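Local atomic coordinates of glyoxylate-induced Protein (Pseudomonas aeruginosa, PDB entry 1SQ4), a protein that is of unproven function but, as a double-barrel cupin, may act as a ureidoglycine aminohydrolase. Residues E85-A90 and W140-Y145; W55-P60 and F68-V73. One frame throughout, in Å; residues are numbered along the deposited sequence.

Interaction 1 of 2, residues E85-A90 and W140-Y145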
loop_
_atom_site.group_PDB
_atom_site.type_symbol
_atom_site.label_atom_id
_atom_site.label_comp_id
_atom_site.label_asym_id
_atom_site.label_seq_id
_atom_site.Cartn_x
_atom_site.Cartn_y
_atom_site.Cartn_z
ATOM N N GLU A 85 17.331 -37.245 -20.362
ATOM C CA GLU A 85 16.244 -36.446 -20.906
ATOM C C GLU A 85 15.184 -37.313 -21.581
ATOM O O GLU A 85 15.509 -38.225 -22.339
ATOM C CB GLU A 85 16.790 -35.428 -21.912
ATOM C CG GLU A 85 15.744 -34.452 -22.405
ATOM C CD GLU A 85 15.189 -33.607 -21.280
ATOM O OE1 GLU A 85 15.973 -32.825 -20.706
ATOM O OE2 GLU A 85 13.985 -33.734 -20.965
ATOM N N GLN A 86 13.915 -37.018 -21.311
ATOM C CA GLN A 86 12.806 -37.772 -21.897
ATOM C C GLN A 86 12.116 -36.984 -22.992
ATOM O O GLN A 86 11.397 -37.544 -23.824
ATOM C CB GLN A 86 11.778 -38.120 -20.822
ATOM C CG GLN A 86 12.296 -39.078 -19.795
ATOM C CD GLN A 86 12.870 -40.315 -20.429
ATOM O OE1 GLN A 86 13.914 -40.271 -21.092
ATOM N NE2 GLN A 86 12.186 -41.436 -20.243
ATOM N N ASP A 87 12.350 -35.677 -22.980
ATOM C CA ASP A 87 11.745 -34.771 -23.944
ATOM C C ASP A 87 12.648 -34.556 -25.154
ATOM O O ASP A 87 13.723 -33.967 -25.048
ATOM C CB ASP A 87 11.450 -33.432 -23.263
ATOM C CG ASP A 87 10.502 -32.561 -24.063
ATOM O OD1 ASP A 87 10.669 -32.458 -25.304
ATOM O OD2 ASP A 87 9.600 -31.966 -23.441
ATOM N N PRO A 88 12.201 -35.015 -26.326
ATOM C CA PRO A 88 12.933 -34.898 -27.584
ATOM C C PRO A 88 13.160 -33.466 -28.069
ATOM O O PRO A 88 14.067 -33.222 -28.864
ATOM C CB PRO A 88 12.073 -35.704 -28.545
ATOM C CG PRO A 88 10.694 -35.425 -28.039
ATOM C CD PRO A 88 10.870 -35.604 -26.553
ATOM N N ASN A 89 12.344 -32.524 -27.606
ATOM C CA ASN A 89 12.500 -31.135 -28.028
ATOM C C ASN A 89 13.269 -30.299 -27.018
ATOM O O ASN A 89 13.571 -29.130 -27.261
ATOM C CB ASN A 89 11.142 -30.484 -28.269
ATOM C CG ASN A 89 10.382 -31.137 -29.383
ATOM O OD1 ASN A 89 9.459 -31.920 -29.145
ATOM N ND2 ASN A 89 10.772 -30.835 -30.617
ATOM N N ALA A 90 13.598 -30.899 -25.885
ATOM C CA ALA A 90 14.326 -30.181 -24.858
ATOM C C ALA A 90 15.809 -29.987 -25.176
ATOM O O ALA A 90 16.523 -30.936 -25.510
ATOM C CB ALA A 90 14.180 -30.902 -23.524
ATOM N N TRP A 140 21.138 -27.435 -14.392
ATOM C CA TRP A 140 20.590 -27.985 -15.619
ATOM C C TRP A 140 19.467 -27.066 -16.099
ATOM O O TRP A 140 18.380 -27.023 -15.528
ATOM C CB TRP A 140 20.083 -29.404 -15.345
ATOM C CG TRP A 140 19.550 -30.175 -16.535
ATOM C CD1 TRP A 140 19.574 -29.796 -17.843
ATOM C CD2 TRP A 140 18.845 -31.426 -16.496
ATOM N NE1 TRP A 140 18.915 -30.727 -18.623
ATOM C CE2 TRP A 140 18.455 -31.738 -17.814
ATOM C CE3 TRP A 140 18.493 -32.316 -15.464
ATOM C CZ2 TRP A 140 17.739 -32.888 -18.139
ATOM C CZ3 TRP A 140 17.776 -33.467 -15.791
ATOM C CH2 TRP A 140 17.408 -33.736 -17.116
ATOM N N ILE A 141 19.744 -26.321 -17.158
ATOM C CA ILE A 141 18.775 -25.400 -17.705
ATOM C C ILE A 141 18.120 -25.983 -18.960
ATOM O O ILE A 141 18.806 -26.332 -19.922
ATOM C CB ILE A 141 19.472 -24.076 -18.011
ATOM C CG1 ILE A 141 20.128 -23.554 -16.739
ATOM C CG2 ILE A 141 18.479 -23.077 -18.530
ATOM C CD1 ILE A 141 21.081 -22.411 -16.947
ATOM N N ARG A 142 16.791 -26.077 -18.946
ATOM C CA ARG A 142 16.049 -26.647 -20.071
ATOM C C ARG A 142 15.105 -25.699 -20.785
ATOM O O ARG A 142 14.581 -24.756 -20.190
ATOM C CB ARG A 142 15.237 -27.870 -19.611
ATOM C CG ARG A 142 16.092 -29.047 -19.148
ATOM C CD ARG A 142 15.295 -30.103 -18.397
ATOM N NE ARG A 142 14.476 -30.976 -19.242
ATOM C CZ ARG A 142 13.165 -30.847 -19.407
ATOM N NH1 ARG A 142 12.512 -29.868 -18.792
ATOM N NH2 ARG A 142 12.502 -31.714 -20.161
ATOM N N LYS A 143 14.885 -25.971 -22.067
ATOM C CA LYS A 143 13.978 -25.179 -22.884
ATOM C C LYS A 143 13.636 -25.919 -24.156
ATOM O O LYS A 143 14.460 -26.644 -24.705
ATOM C CB LYS A 143 14.601 -23.840 -23.278
ATOM C CG LYS A 143 13.763 -23.022 -24.271
ATOM C CD LYS A 143 14.610 -21.903 -24.862
ATOM C CE LYS A 143 13.841 -20.932 -25.768
ATOM N NZ LYS A 143 13.006 -21.554 -26.828
ATOM N N HIS A 144 12.416 -25.742 -24.628
ATOM C CA HIS A 144 12.048 -26.380 -25.865
ATOM C C HIS A 144 12.690 -25.534 -26.956
ATOM O O HIS A 144 12.468 -24.319 -27.047
ATOM C CB HIS A 144 10.528 -26.418 -26.020
ATOM C CG HIS A 144 9.864 -27.479 -25.197
ATOM N ND1 HIS A 144 8.529 -27.417 -24.850
ATOM C CD2 HIS A 144 10.330 -28.636 -24.681
ATOM C CE1 HIS A 144 8.206 -28.491 -24.157
ATOM N NE2 HIS A 144 9.279 -29.251 -24.037
ATOM N N TYR A 145 13.513 -26.187 -27.765
ATOM C CA TYR A 145 14.209 -25.527 -28.853
ATOM C C TYR A 145 13.233 -25.138 -29.945
ATOM O O TYR A 145 12.301 -25.876 -30.248
ATOM C CB TYR A 145 15.284 -26.459 -29.422
ATOM C CG TYR A 145 16.030 -25.864 -30.596
ATOM C CD1 TYR A 145 15.764 -26.278 -31.902
ATOM C CD2 TYR A 145 16.976 -24.841 -30.409
ATOM C CE1 TYR A 145 16.409 -25.695 -32.986
ATOM C CE2 TYR A 145 17.624 -24.254 -31.500
ATOM C CZ TYR A 145 17.326 -24.690 -32.781
ATOM O OH TYR A 145 17.912 -24.102 -33.864
#
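Glu85 and Arg142 meet tip to tip in a side-on salt bridge, each carboxylate oxygen taking one nitrogen. Arg142 NE gives its hydrogen to Glu85 OE1 at 2.8 Å, and Arg142 NH2 gives one to Glu85 OE2 at 2.6 Å. Both oxygens are approached on the syn side and lie close to the guanidinium plane, the two flat groups being only 25° apart. Glu85 OE1 also rests at the edge of the Trp140 indole, near its plane, 3.1 Å from Trp140 CZ2, while Arg142 CD covers part of one face of that ring.

Farther along, Asp87 crosses His144 at about a right angle. Asp87 CG is anti to the backbone N (chi1 -165°), on the side of His144, and Asp87 OD2 accepts from His144 NE2 at 2.8 Å, the donor standing above the carboxylate plane.

Backbone N-H groups of the same loop help hold both acids. The anti lone pair of Glu85 OE2 takes the backbone N of Asp87 at 3.2 Å, and Asp87 OD1 receives Asn89 N at 2.8 Å, an Asx turn within the type I turn from Asp87 to Ala90. Asn89 O then accepts Tyr145 N at 3.0 Å. Outside the segments, His144 ND1 bonds to Thr273 O of the second subunit.

The site is a loop-to-strand junction of the cupin fold: the antiparallel non-hydrogen-bonded pair Ala90-His144 begins the pairing of strands 90-98 and 136-144, with a His-carboxylate hydrogen bond and a salt bridge beside it.

Interaction 2 of 2, residues W55-P60 and F68-V73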
loop_
_atom_site.group_PDB
_atom_site.type_symbol
_atom_site.label_atom_id
_atom_site.label_comp_id
_atom_site.label_asym_id
_atom_site.label_seq_id
_atom_site.Cartn_x
_atom_site.Cartn_y
_atom_site.Cartn_z
ATOM N N TRP A 55 17.193 -29.458 -6.719
ATOM C CA TRP A 55 16.401 -28.346 -6.272
ATOM C C TRP A 55 15.820 -27.717 -7.509
ATOM O O TRP A 55 16.563 -27.357 -8.422
ATOM C CB TRP A 55 17.286 -27.373 -5.513
ATOM C CG TRP A 55 17.465 -27.834 -4.121
ATOM C CD1 TRP A 55 16.549 -27.741 -3.113
ATOM C CD2 TRP A 55 18.587 -28.543 -3.578
ATOM N NE1 TRP A 55 17.027 -28.346 -1.979
ATOM C CE2 TRP A 55 18.277 -28.847 -2.236
ATOM C CE3 TRP A 55 19.819 -28.955 -4.095
ATOM C CZ2 TRP A 55 19.160 -29.542 -1.398
ATOM C CZ3 TRP A 55 20.696 -29.647 -3.264
ATOM C CH2 TRP A 55 20.360 -29.933 -1.930
ATOM N N VAL A 56 14.492 -27.622 -7.566
ATOM C CA VAL A 56 13.830 -27.045 -8.733
ATOM C C VAL A 56 13.673 -25.542 -8.578
ATOM O O VAL A 56 13.502 -25.026 -7.474
ATOM C CB VAL A 56 12.421 -27.665 -8.979
ATOM C CG1 VAL A 56 11.845 -27.118 -10.272
ATOM C CG2 VAL A 56 12.503 -29.179 -9.065
ATOM N N ILE A 57 13.750 -24.841 -9.699
ATOM C CA ILE A 57 13.600 -23.395 -9.712
ATOM C C ILE A 57 12.978 -23.012 -11.044
ATOM O O ILE A 57 13.671 -22.727 -12.012
ATOM C CB ILE A 57 14.961 -22.687 -9.530
ATOM C CG1 ILE A 57 14.867 -21.220 -9.943
ATOM C CG2 ILE A 57 15.995 -23.346 -10.387
ATOM C CD1 ILE A 57 13.820 -20.450 -9.199
ATOM N N ALA A 58 11.654 -23.041 -11.084
ATOM C CA ALA A 58 10.907 -22.701 -12.289
ATOM C C ALA A 58 9.656 -21.941 -11.850
ATOM O O ALA A 58 9.331 -21.926 -10.669
ATOM C CB ALA A 58 10.527 -23.976 -13.027
ATOM N N ARG A 59 8.960 -21.318 -12.793
ATOM C CA ARG A 59 7.747 -20.554 -12.489
ATOM C C ARG A 59 7.884 -19.660 -11.247
ATOM O O ARG A 59 7.033 -19.702 -10.346
ATOM C CB ARG A 59 6.552 -21.500 -12.295
ATOM C CG ARG A 59 6.264 -22.374 -13.488
ATOM C CD ARG A 59 4.849 -22.921 -13.446
ATOM N NE ARG A 59 4.654 -23.983 -12.456
ATOM C CZ ARG A 59 5.242 -25.177 -12.507
ATOM N NH1 ARG A 59 6.072 -25.470 -13.505
ATOM N NH2 ARG A 59 4.998 -26.071 -11.563
ATOM N N PRO A 60 8.936 -18.833 -11.188
ATOM C CA PRO A 60 9.137 -17.955 -10.034
ATOM C C PRO A 60 7.928 -17.070 -9.780
ATOM O O PRO A 60 7.583 -16.766 -8.634
ATOM C CB PRO A 60 10.355 -17.130 -10.434
ATOM C CG PRO A 60 11.068 -18.000 -11.420
ATOM C CD PRO A 60 9.935 -18.557 -12.228
ATOM N N PHE A 68 11.633 -21.457 -19.478
ATOM C CA PHE A 68 12.804 -22.165 -18.992
ATOM C C PHE A 68 12.520 -22.986 -17.753
ATOM O O PHE A 68 11.525 -22.787 -17.056
ATOM C CB PHE A 68 13.929 -21.171 -18.672
ATOM C CG PHE A 68 14.582 -20.566 -19.883
ATOM C CD1 PHE A 68 15.391 -21.336 -20.716
ATOM C CD2 PHE A 68 14.425 -19.218 -20.168
ATOM C CE1 PHE A 68 16.040 -20.766 -21.822
ATOM C CE2 PHE A 68 15.066 -18.641 -21.265
ATOM C CZ PHE A 68 15.880 -19.419 -22.096
ATOM N N SER A 69 13.415 -23.926 -17.502
ATOM C CA SER A 69 13.336 -24.775 -16.338
ATOM C C SER A 69 14.793 -24.904 -15.889
ATOM O O SER A 69 15.700 -25.088 -16.704
ATOM C CB SER A 69 12.725 -26.131 -16.702
ATOM O OG SER A 69 13.685 -27.168 -16.724
ATOM N N GLN A 70 15.022 -24.756 -14.593
ATOM C CA GLN A 70 16.365 -24.844 -14.055
ATOM C C GLN A 70 16.377 -25.803 -12.878
ATOM O O GLN A 70 15.481 -25.770 -12.035
ATOM C CB GLN A 70 16.822 -23.454 -13.614
ATOM C CG GLN A 70 18.118 -23.424 -12.843
ATOM C CD GLN A 70 18.484 -22.020 -12.374
ATOM O OE1 GLN A 70 17.623 -21.133 -12.285
ATOM N NE2 GLN A 70 19.760 -21.815 -12.059
ATOM N N TYR A 71 17.370 -26.679 -12.826
ATOM C CA TYR A 71 17.471 -27.598 -11.701
ATOM C C TYR A 71 18.895 -27.536 -11.161
ATOM O O TYR A 71 19.827 -27.196 -11.888
ATOM C CB TYR A 71 17.204 -29.046 -12.115
ATOM C CG TYR A 71 16.022 -29.312 -13.007
ATOM C CD1 TYR A 71 14.832 -28.605 -12.868
ATOM C CD2 TYR A 71 16.059 -30.361 -13.922
ATOM C CE1 TYR A 71 13.706 -28.943 -13.612
ATOM C CE2 TYR A 71 14.939 -30.704 -14.666
ATOM C CZ TYR A 71 13.764 -29.991 -14.500
ATOM O OH TYR A 71 12.635 -30.352 -15.191
ATOM N N ILE A 72 19.063 -27.854 -9.885
ATOM C CA ILE A 72 20.392 -27.879 -9.300
ATOM C C ILE A 72 20.510 -29.301 -8.775
ATOM O O ILE A 72 20.007 -29.642 -7.697
ATOM C CB ILE A 72 20.570 -26.822 -8.172
ATOM C CG1 ILE A 72 20.480 -25.409 -8.758
ATOM C CG2 ILE A 72 21.944 -26.954 -7.543
ATOM C CD1 ILE A 72 20.673 -24.283 -7.743
ATOM N N VAL A 73 21.164 -30.132 -9.583
ATOM C CA VAL A 73 21.325 -31.547 -9.297
ATOM C C VAL A 73 22.532 -31.964 -8.483
ATOM O O VAL A 73 23.647 -31.546 -8.739
ATOM C CB VAL A 73 21.321 -32.339 -10.601
ATOM C CG1 VAL A 73 21.467 -33.816 -10.313
ATOM C CG2 VAL A 73 20.035 -32.062 -11.348
#
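Trp55 O accepts the backbone N of Ile72 at 2.9 Å, the shortest hydrogen bond across this strand pair, and the CA of Tyr71 makes a CA-H...O contact with the same oxygen at 3.4 Å. Trp55 N answers with a bond to Ile72 O, completing an antiparallel hydrogen-bonded pair. Beyond the non-hydrogen-bonded pair Val56 and Tyr71, a longer, bent bond runs from Ile57 N to Gln70 O, and the pairing is looser there.

On the face carrying Trp55, Ile57, Gln70 and Ile72, Ile57 and Gln70 point the same way, Ile57 CG2 lying alongside the Gln70 chain. Gln70 stays extended beyond CG (chi2 -177°); its OE1 bonds to Tyr263 OH and its NE2 to His139 ND1. Also on this face, Trp55 CB packs against Ile72 CB at 4.3 Å, and the indole nitrogen donates to Arg39 O.

On the other face Val56 CG1 approaches Tyr71 CD1 at 4.2 Å. The Tyr71 ring stacks edge-to-face with Trp140, and its hydroxyl is hydrogen-bonded to His269 and Met270 of the second subunit.

This is a beta hairpin of the cupin fold, strand 52-57 forming the outer edge, within this chain, of the N-terminal sheet and 69-76 its inner neighbour, where the sheet meets the second subunit.

Overall arrangement
Followed from the N terminus, the chain first makes interaction 2, which closes the short hairpin between strands 52-57 and 69-76. Interaction 1 opens only afterwards, in the loop leading to strand 90-98, and closes a much longer excursion when strand 136-144 returns. The two therefore stand in series, neither nesting nor crossing. They are joined through the sheet, because strand 136-144 inserts between 69-76 and 90-98: Arg142 N lies 2.7 Å from Ser69 O and Trp140 N 2.8 Å from Tyr71 O, both probable hydrogen bonds. Together they tie the hairpin, the loop before strand 90-98 and strand 136-144 into one sheet of the N-terminal cupin domain, which here also borders the second subunit.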